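Local coordinates for protein fructosyl amine: oxygen oxidoreductase (Aspergillus fumigatus, PDB 3DJE) that oxidatively deglycates fructosyl amino acids (Amadori products) with FAD as its cofactor and molecular oxygen as the electron acceptor, at residues Met98-Gln103 with Asn259-Phe264; Glu123-Glu128 with Gly145-Phe150. All blocks are in the same frame, centred on the assembly; numbering follows the deposited sequence.

In the fold
Both contacts belong to one mixed beta-sheet, and strand 96-100 ties them together: it pairs in parallel with strand 256-259 in contact 1 and antiparallel with strand 147-151, which carries one side of contact 2. Backbone bonds M98 O to Y149 N (2.8 Å) and A100 N to K147 O (2.9 Å) link the two, whose centres lie 10 Å apart. Contact 1 is the more buried, five of its nine touching residues being buried, and it reaches the substrate-analogue pocket through F264. Its grip is largely a buried carboxylate on backbone amides. Contact 2, farther from the chain centre, relies on strand pairing, with a loosely approached, partly exposed E123-K147 charge pair and a bridging water.

Contact 1 of 2, residues Met98-Gln103 with Asn259-Phe264; sequences MSACSQ and NIERGF. With FSA (1-S-(carboxymethyl)-1-thio-beta-D-fructopyranose), chain D.
S99 and N259 form a parallel beta bridge in which I260 N donates to S99 O (2.9 Å, N-H...O 164°). Just past it residues 259-263 turn: N259 OD1 accepts from E261 N, closing an Asx turn, while N259 O takes both R262 N and G263 N in a classic beta bulge.

Polar contacts centre on the buried carboxylate of E261. OE2 receives two backbone donors, S102 N at 2.7 Å on its syn lone pair and C101 N, also at 2.7 Å, from the anti side, 28° out of the carboxylate plane. OE1 completes the grip by accepting from S102 OG at 2.8 Å, fixing the group's rotation. S102 OG also accepts from G105 N, which makes S102 the N-cap of helix 103-113. S99 OG is hydrogen-bonded to F258 O, one residue before N259.

C101 SG lies 3.6 Å from R262 NH2, over one guanidinium face and offset toward its rim. N259 CG stands anti to the backbone N (chi1 -179°); from the amide it carries, ND2 gives C101 SG a weak hydrogen bond of 3.5 Å.

Apolar packing is modest: the CE of selenomethionine M98 touches I260 CG2 at 3.6 Å, the two side chains crossing at about a right angle.

Beyond the turn, F264 lies in the pocket: FSA O2 sits at the ring edge, in plane, 3.3 Å from CZ.

Three donors on one buried carboxylate would probably stabilise its anionic form, and they bind the start of helix 103-113 to the turn preceding a strand of the substrate pocket.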
HETATM    1  N   MSE A  98       3.478  18.030  -2.899  1.00 12.55           N
HETATM    2  CA  MSE A  98       2.089  17.684  -2.565  1.00 13.97           C
HETATM    3  C   MSE A  98       1.198  18.873  -2.923  1.00 13.62           C
HETATM    4  O   MSE A  98       1.434  19.980  -2.449  1.00 12.98           O
HETATM    5  CB  MSE A  98       1.968  17.380  -1.073  1.00 15.25           C
HETATM    6  CG  MSE A  98       2.649  16.083  -0.655  1.00 18.29           C
HETATM    7 SE   MSE A  98       1.704  14.590  -1.418  1.00 34.31          SE
HETATM    8  CE  MSE A  98       0.022  14.755  -0.424  1.00 26.71           C
ATOM      9  N   SER A  99       0.190  18.644  -3.758  1.00 12.90           N
ATOM     10  CA  SER A  99      -0.604  19.753  -4.316  1.00 13.27           C
ATOM     11  C   SER A  99      -2.067  19.369  -4.484  1.00 14.00           C
ATOM     12  O   SER A  99      -2.422  18.196  -4.351  1.00 13.22           O
ATOM     13  CB  SER A  99      -0.022  20.194  -5.658  1.00 13.67           C
ATOM     14  OG  SER A  99      -0.041  19.129  -6.583  1.00 15.26           O
ATOM     15  N   ALA A 100      -2.907  20.372  -4.742  1.00 14.35           N
ATOM     16  CA  ALA A 100      -4.329  20.167  -5.012  1.00 15.02           C
ATOM     17  C   ALA A 100      -4.827  21.327  -5.870  1.00 16.39           C
ATOM     18  O   ALA A 100      -4.043  22.202  -6.241  1.00 16.47           O
ATOM     19  CB  ALA A 100      -5.129  20.063  -3.707  1.00 14.68           C
ATOM     20  N   CYS A 101      -6.117  21.313  -6.199  1.00 17.48           N
ATOM     21  CA  CYS A 101      -6.685  22.326  -7.103  1.00 19.07           C
ATOM     22  C   CYS A 101      -7.935  23.019  -6.545  1.00 19.26           C
ATOM     23  O   CYS A 101      -8.030  24.262  -6.548  1.00 20.62           O
ATOM     24  CB  CYS A 101      -7.026  21.693  -8.439  1.00 19.41           C
ATOM     25  SG  CYS A 101      -5.608  21.065  -9.327  1.00 21.60           S
ATOM     26  N   SER A 102      -8.893  22.222  -6.091  1.00 20.00           N
ATOM     27  CA  SER A 102     -10.177  22.744  -5.612  1.00 20.20           C
ATOM     28  C   SER A 102     -10.092  23.204  -4.160  1.00 20.90           C
ATOM     29  O   SER A 102      -9.134  22.874  -3.440  1.00 20.48           O
ATOM     30  CB  SER A 102     -11.269  21.678  -5.778  1.00 19.91           C
ATOM     31  OG  SER A 102     -11.149  20.660  -4.791  1.00 20.40           O
ATOM     32  N   GLN A 103     -11.090  23.959  -3.710  1.00 21.50           N
ATOM     33  CA  GLN A 103     -11.102  24.378  -2.314  1.00 22.35           C
ATOM     34  C   GLN A 103     -11.184  23.177  -1.376  1.00 21.94           C
ATOM     35  O   GLN A 103     -10.469  23.130  -0.374  1.00 22.10           O
ATOM     36  CB  GLN A 103     -12.218  25.379  -2.009  1.00 23.16           C
ATOM     37  CG  GLN A 103     -12.090  26.011  -0.613  1.00 25.72           C
ATOM     38  CD  GLN A 103     -10.710  26.625  -0.367  1.00 28.86           C
ATOM     39  OE1 GLN A 103     -10.325  27.598  -1.021  1.00 31.68           O
ATOM     40  NE2 GLN A 103      -9.960  26.051   0.569  1.00 29.39           N
ATOM     41  N   ASN A 259      -0.415  15.298  -6.984  1.00 13.02           N
ATOM     42  CA  ASN A 259      -1.583  16.153  -6.778  1.00 12.97           C
ATOM     43  C   ASN A 259      -2.717  15.240  -6.359  1.00 12.87           C
ATOM     44  O   ASN A 259      -3.065  14.294  -7.078  1.00 13.32           O
ATOM     45  CB  ASN A 259      -1.935  16.940  -8.047  1.00 12.84           C
ATOM     46  CG  ASN A 259      -3.133  17.866  -7.857  1.00 13.74           C
ATOM     47  OD1 ASN A 259      -4.225  17.425  -7.512  1.00 15.59           O
ATOM     48  ND2 ASN A 259      -2.935  19.157  -8.126  1.00 14.95           N
ATOM     49  N   ILE A 260      -3.291  15.537  -5.199  1.00 13.12           N
ATOM     50  CA  ILE A 260      -4.256  14.635  -4.574  1.00 12.89           C
ATOM     51  C   ILE A 260      -5.611  14.613  -5.290  1.00 13.25           C
ATOM     52  O   ILE A 260      -6.482  13.823  -4.938  1.00 13.17           O
ATOM     53  CB  ILE A 260      -4.404  14.919  -3.062  1.00 13.56           C
ATOM     54  CG1 ILE A 260      -5.111  16.256  -2.807  1.00 14.14           C
ATOM     55  CG2 ILE A 260      -3.028  14.887  -2.391  1.00 13.02           C
ATOM     56  CD1 ILE A 260      -5.428  16.516  -1.342  1.00 13.58           C
ATOM     57  N   GLU A 261      -5.763  15.467  -6.300  1.00 13.34           N
ATOM     58  CA  GLU A 261      -6.962  15.467  -7.140  1.00 14.22           C
ATOM     59  C   GLU A 261      -6.706  15.056  -8.584  1.00 14.82           C
ATOM     60  O   GLU A 261      -7.618  15.121  -9.417  1.00 15.68           O
ATOM     61  CB  GLU A 261      -7.591  16.867  -7.136  1.00 13.97           C
ATOM     62  CG  GLU A 261      -8.049  17.318  -5.764  1.00 15.89           C
ATOM     63  CD  GLU A 261      -8.810  18.604  -5.839  1.00 17.77           C
ATOM     64  OE1 GLU A 261     -10.026  18.558  -6.167  1.00 18.78           O
ATOM     65  OE2 GLU A 261      -8.189  19.648  -5.573  1.00 17.53           O
ATOM     66  N   ARG A 262      -5.477  14.651  -8.901  1.00 14.58           N
ATOM     67  CA  ARG A 262      -5.134  14.328 -10.277  1.00 14.40           C
ATOM     68  C   ARG A 262      -4.341  13.033 -10.369  1.00 14.36           C
ATOM     69  O   ARG A 262      -4.650  12.152 -11.172  1.00 14.57           O
ATOM     70  CB  ARG A 262      -4.330  15.465 -10.928  1.00 14.54           C
ATOM     71  CG  ARG A 262      -5.031  16.825 -10.929  1.00 15.83           C
ATOM     72  CD  ARG A 262      -6.174  16.837 -11.945  1.00 19.57           C
ATOM     73  NE  ARG A 262      -6.710  18.188 -12.115  1.00 22.34           N
ATOM     74  CZ  ARG A 262      -7.746  18.690 -11.445  1.00 24.82           C
ATOM     75  NH1 ARG A 262      -8.397  17.958 -10.551  1.00 24.34           N
ATOM     76  NH2 ARG A 262      -8.135  19.945 -11.677  1.00 25.78           N
ATOM     77  N   GLY A 263      -3.301  12.922  -9.553  1.00 13.58           N
ATOM     78  CA  GLY A 263      -2.413  11.781  -9.666  1.00 13.32           C
ATOM     79  C   GLY A 263      -0.971  12.105  -9.341  1.00 12.93           C
ATOM     80  O   GLY A 263      -0.634  13.203  -8.870  1.00 12.65           O
ATOM     81  N   PHE A 264      -0.111  11.133  -9.600  1.00 11.95           N
ATOM     82  CA  PHE A 264       1.286  11.288  -9.265  1.00 11.54           C
ATOM     83  C   PHE A 264       2.187  10.432 -10.132  1.00 11.59           C
ATOM     84  O   PHE A 264       1.738   9.486 -10.790  1.00 11.68           O
ATOM     85  CB  PHE A 264       1.530  10.996  -7.777  1.00 11.85           C
ATOM     86  CG  PHE A 264       1.107   9.618  -7.332  1.00 12.81           C
ATOM     87  CD1 PHE A 264       2.009   8.542  -7.358  1.00 12.97           C
ATOM     88  CD2 PHE A 264      -0.184   9.404  -6.847  1.00 13.11           C
ATOM     89  CE1 PHE A 264       1.620   7.265  -6.907  1.00 13.71           C
ATOM     90  CE2 PHE A 264      -0.590   8.136  -6.403  1.00 14.22           C
ATOM     91  CZ  PHE A 264       0.318   7.057  -6.436  1.00 14.16           C
TER
HETATM   92  OAB FSA D 501       0.878   7.020   1.473  1.00 21.90           O
HETATM   93  CAL FSA D 501       1.278   7.781   0.565  1.00 22.15           C
HETATM   94  OAA FSA D 501       2.062   8.738   0.793  1.00 24.18           O
HETATM   95  CAH FSA D 501       0.811   7.596  -0.865  1.00 19.02           C
HETATM   96  SAK FSA D 501      -0.415   6.337  -1.018  1.00 17.22           S
HETATM   97  C1  FSA D 501      -0.678   6.565  -2.755  1.00 15.24           C
HETATM   98  C2  FSA D 501      -2.046   6.014  -3.182  1.00 14.53           C
HETATM   99  O2  FSA D 501      -2.052   5.780  -4.600  1.00 15.28           O
HETATM  100  C3  FSA D 501      -3.172   6.992  -2.830  1.00 14.63           C
HETATM  101  O3  FSA D 501      -3.035   8.199  -3.595  1.00 16.16           O
HETATM  102  C4  FSA D 501      -4.557   6.366  -3.016  1.00 13.28           C
HETATM  103  O4  FSA D 501      -5.560   7.253  -2.493  1.00 14.22           O
HETATM  104  C5  FSA D 501      -4.677   5.020  -2.294  1.00 12.33           C
HETATM  105  O5  FSA D 501      -4.696   5.198  -0.876  1.00 12.84           O
HETATM  106  C6  FSA D 501      -3.522   4.120  -2.707  1.00 13.35           C
HETATM  107  O6  FSA D 501      -2.275   4.789  -2.449  1.00 13.74           O

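Contact 2 of 2, residues Glu123-Glu128 with Gly145-Phe150; sequences ELTRPE and GWKGYF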
ATOM      1  N   GLU A 123       6.024  26.995  -0.722  1.00 17.93           N
ATOM      2  CA  GLU A 123       4.671  27.098  -1.261  1.00 18.93           C
ATOM      3  C   GLU A 123       4.726  27.433  -2.751  1.00 19.18           C
ATOM      4  O   GLU A 123       5.409  28.384  -3.147  1.00 19.40           O
ATOM      5  CB  GLU A 123       3.876  28.165  -0.503  1.00 20.28           C
ATOM      6  CG  GLU A 123       2.430  28.282  -0.918  1.00 23.60           C
ATOM      7  CD  GLU A 123       1.711  29.369  -0.145  1.00 28.89           C
ATOM      8  OE1 GLU A 123       1.630  29.261   1.103  1.00 30.94           O
ATOM      9  OE2 GLU A 123       1.243  30.340  -0.790  1.00 32.03           O
ATOM     10  N   LEU A 124       4.020  26.653  -3.570  1.00 18.66           N
ATOM     11  CA  LEU A 124       3.994  26.867  -5.018  1.00 19.37           C
ATOM     12  C   LEU A 124       2.587  27.228  -5.457  1.00 19.44           C
ATOM     13  O   LEU A 124       1.634  26.505  -5.154  1.00 19.13           O
ATOM     14  CB  LEU A 124       4.456  25.624  -5.788  1.00 19.32           C
ATOM     15  CG  LEU A 124       5.919  25.174  -5.736  1.00 20.03           C
ATOM     16  CD1 LEU A 124       6.272  24.547  -4.435  1.00 23.29           C
ATOM     17  CD2 LEU A 124       6.184  24.170  -6.857  1.00 20.38           C
ATOM     18  N   THR A 125       2.465  28.343  -6.179  1.00 19.98           N
ATOM     19  CA  THR A 125       1.163  28.855  -6.611  1.00 21.52           C
ATOM     20  C   THR A 125       1.123  29.246  -8.090  1.00 21.78           C
ATOM     21  O   THR A 125       0.045  29.532  -8.623  1.00 22.33           O
ATOM     22  CB  THR A 125       0.746  30.101  -5.789  1.00 21.83           C
ATOM     23  OG1 THR A 125       1.772  31.100  -5.905  1.00 23.31           O
ATOM     24  CG2 THR A 125       0.528  29.745  -4.315  1.00 23.21           C
ATOM     25  N   ARG A 126       2.286  29.274  -8.741  1.00 22.07           N
ATOM     26  CA  ARG A 126       2.389  29.680 -10.152  1.00 23.02           C
ATOM     27  C   ARG A 126       2.959  28.549 -11.001  1.00 22.43           C
ATOM     28  O   ARG A 126       3.884  27.871 -10.555  1.00 22.16           O
ATOM     29  CB  ARG A 126       3.299  30.910 -10.295  1.00 22.86           C
ATOM     30  CG  ARG A 126       2.848  32.145  -9.527  1.00 24.79           C
ATOM     31  CD  ARG A 126       3.751  33.343  -9.804  1.00 25.61           C
ATOM     32  NE  ARG A 126       5.177  33.071  -9.583  1.00 30.36           N
ATOM     33  CZ  ARG A 126       5.784  33.083  -8.397  1.00 32.11           C
ATOM     34  NH1 ARG A 126       5.105  33.343  -7.279  1.00 34.43           N
ATOM     35  NH2 ARG A 126       7.082  32.823  -8.325  1.00 33.21           N
ATOM     36  N   PRO A 127       2.421  28.350 -12.227  1.00 22.47           N
ATOM     37  CA  PRO A 127       2.920  27.287 -13.125  1.00 22.18           C
ATOM     38  C   PRO A 127       4.447  27.230 -13.276  1.00 22.45           C
ATOM     39  O   PRO A 127       5.021  26.140 -13.216  1.00 22.38           O
ATOM     40  CB  PRO A 127       2.219  27.587 -14.458  1.00 22.36           C
ATOM     41  CG  PRO A 127       0.936  28.239 -14.048  1.00 22.48           C
ATOM     42  CD  PRO A 127       1.285  29.077 -12.826  1.00 22.43           C
ATOM     43  N   GLU A 128       5.107  28.381 -13.442  1.00 22.27           N
ATOM     44  CA  GLU A 128       6.574  28.411 -13.578  1.00 22.66           C
ATOM     45  C   GLU A 128       7.306  27.775 -12.387  1.00 21.42           C
ATOM     46  O   GLU A 128       8.391  27.213 -12.544  1.00 21.33           O
ATOM     47  CB  GLU A 128       7.082  29.842 -13.812  1.00 22.81           C
ATOM     48  CG  GLU A 128       6.857  30.779 -12.624  1.00 24.87           C
ATOM     49  CD  GLU A 128       7.397  32.185 -12.846  1.00 26.45           C
ATOM     50  OE1 GLU A 128       8.235  32.379 -13.760  1.00 31.69           O
ATOM     51  OE2 GLU A 128       6.977  33.100 -12.092  1.00 31.82           O
ATOM     52  N   GLY A 145      -4.292  25.623 -12.196  1.00 19.32           N
ATOM     53  CA  GLY A 145      -4.895  25.697 -10.875  1.00 18.66           C
ATOM     54  C   GLY A 145      -4.164  24.939  -9.770  1.00 18.06           C
ATOM     55  O   GLY A 145      -4.638  24.914  -8.638  1.00 18.57           O
ATOM     56  N   TRP A 146      -3.031  24.305 -10.084  1.00 17.08           N
ATOM     57  CA  TRP A 146      -2.278  23.573  -9.047  1.00 16.17           C
ATOM     58  C   TRP A 146      -1.719  24.541  -8.013  1.00 16.23           C
ATOM     59  O   TRP A 146      -1.157  25.578  -8.366  1.00 16.22           O
ATOM     60  CB  TRP A 146      -1.107  22.796  -9.648  1.00 15.26           C
ATOM     61  CG  TRP A 146      -1.450  21.577 -10.437  1.00 15.06           C
ATOM     62  CD1 TRP A 146      -2.460  21.430 -11.356  1.00 15.81           C
ATOM     63  CD2 TRP A 146      -0.735  20.338 -10.427  1.00 15.25           C
ATOM     64  NE1 TRP A 146      -2.421  20.167 -11.904  1.00 15.82           N
ATOM     65  CE2 TRP A 146      -1.371  19.477 -11.350  1.00 16.47           C
ATOM     66  CE3 TRP A 146       0.376  19.864  -9.709  1.00 16.25           C
ATOM     67  CZ2 TRP A 146      -0.930  18.162 -11.578  1.00 15.75           C
ATOM     68  CZ3 TRP A 146       0.819  18.563  -9.945  1.00 14.83           C
ATOM     69  CH2 TRP A 146       0.167  17.728 -10.861  1.00 14.18           C
ATOM     70  N   LYS A 147      -1.881  24.195  -6.739  1.00 15.90           N
ATOM     71  CA  LYS A 147      -1.273  24.917  -5.648  1.00 16.17           C
ATOM     72  C   LYS A 147      -0.758  23.872  -4.685  1.00 15.30           C
ATOM     73  O   LYS A 147      -1.449  22.887  -4.410  1.00 14.91           O
ATOM     74  CB  LYS A 147      -2.304  25.776  -4.922  1.00 16.83           C
ATOM     75  CG  LYS A 147      -1.692  26.687  -3.877  1.00 20.91           C
ATOM     76  CD  LYS A 147      -2.744  27.480  -3.114  1.00 26.10           C
ATOM     77  CE  LYS A 147      -2.108  28.239  -1.953  1.00 27.98           C
ATOM     78  NZ  LYS A 147      -1.751  27.346  -0.821  1.00 31.76           N
ATOM     79  N   GLY A 148       0.430  24.074  -4.145  1.00 14.83           N
ATOM     80  CA  GLY A 148       0.942  23.046  -3.252  1.00 14.69           C
ATOM     81  C   GLY A 148       2.171  23.410  -2.473  1.00 14.50           C
ATOM     82  O   GLY A 148       2.571  24.584  -2.423  1.00 14.10           O
ATOM     83  N   TYR A 149       2.765  22.379  -1.877  1.00 14.26           N
ATOM     84  CA  TYR A 149       3.918  22.525  -0.995  1.00 14.92           C
ATOM     85  C   TYR A 149       5.009  21.555  -1.388  1.00 14.83           C
ATOM     86  O   TYR A 149       4.757  20.353  -1.531  1.00 14.77           O
ATOM     87  CB  TYR A 149       3.516  22.268   0.454  1.00 16.53           C
ATOM     88  CG  TYR A 149       2.475  23.239   0.938  1.00 18.64           C
ATOM     89  CD1 TYR A 149       2.832  24.537   1.306  1.00 20.07           C
ATOM     90  CD2 TYR A 149       1.128  22.875   0.995  1.00 20.16           C
ATOM     91  CE1 TYR A 149       1.865  25.452   1.737  1.00 22.20           C
ATOM     92  CE2 TYR A 149       0.159  23.777   1.425  1.00 22.23           C
ATOM     93  CZ  TYR A 149       0.533  25.057   1.793  1.00 20.96           C
ATOM     94  OH  TYR A 149      -0.442  25.937   2.223  1.00 23.26           O
ATOM     95  N   PHE A 150       6.221  22.077  -1.556  1.00 13.86           N
ATOM     96  CA  PHE A 150       7.363  21.252  -1.931  1.00 13.19           C
ATOM     97  C   PHE A 150       8.271  20.972  -0.745  1.00 13.29           C
ATOM     98  O   PHE A 150       8.751  21.902  -0.096  1.00 12.83           O
ATOM     99  CB  PHE A 150       8.159  21.911  -3.069  1.00 13.73           C
ATOM    100  CG  PHE A 150       9.332  21.093  -3.554  1.00 14.52           C
ATOM    101  CD1 PHE A 150       9.154  19.791  -4.035  1.00 14.52           C
ATOM    102  CD2 PHE A 150      10.623  21.631  -3.544  1.00 16.59           C
ATOM    103  CE1 PHE A 150      10.247  19.034  -4.484  1.00 15.13           C
ATOM    104  CE2 PHE A 150      11.731  20.877  -4.000  1.00 17.13           C
ATOM    105  CZ  PHE A 150      11.540  19.580  -4.470  1.00 16.94           C
TER
HETATM  106  O   HOH W   1      -2.602  28.236  -8.135  1.00 45.55           O
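E123 and L124 run antiparallel to G148 and Y149. L124-G148 is the hydrogen-bonded pair: L124 N reaches G148 O at 2.8 Å, nearly straight at 177°, and G148 N returns to L124 O at 2.9 Å. E123-Y149 is the non-hydrogen-bonded pair, with CA atoms 4.6 Å apart. The backbones stay close as far as T125-K147, although no bridge is formed there; one water then donates to both T125 O and W146 O, 3.0 Å from each, continuing the link where direct pairing has ended.

On the E123-Y149 face, these two side chains lie side by side and point the same way. E123 CG, anti to the backbone N (chi1 -176°), packs 3.9 Å from Y149 CE1, and the carboxylate and ring planes stand 87° apart. K147 brings its ammonium near this carboxylate, but E123 OE2 to K147 NZ is 4.2 Å, beyond a salt bridge, so any attraction is probably weak. The K147 aliphatic chain instead runs beside T125, whose CG2 touches K147 CG at 3.8 Å. On the L124 face, L124 CD1 meets F150 CB at 3.5 Å.

Strand 147-151 lies between 122-124 and 96-100, its K147 and Y149 being backbone-bonded to A100 and M98. K147 and Y149 also pack on helix 103-113, L124 touches L97, and W146, its NE1 bonded to E319, packs on I257 and N259 of strand 256-259.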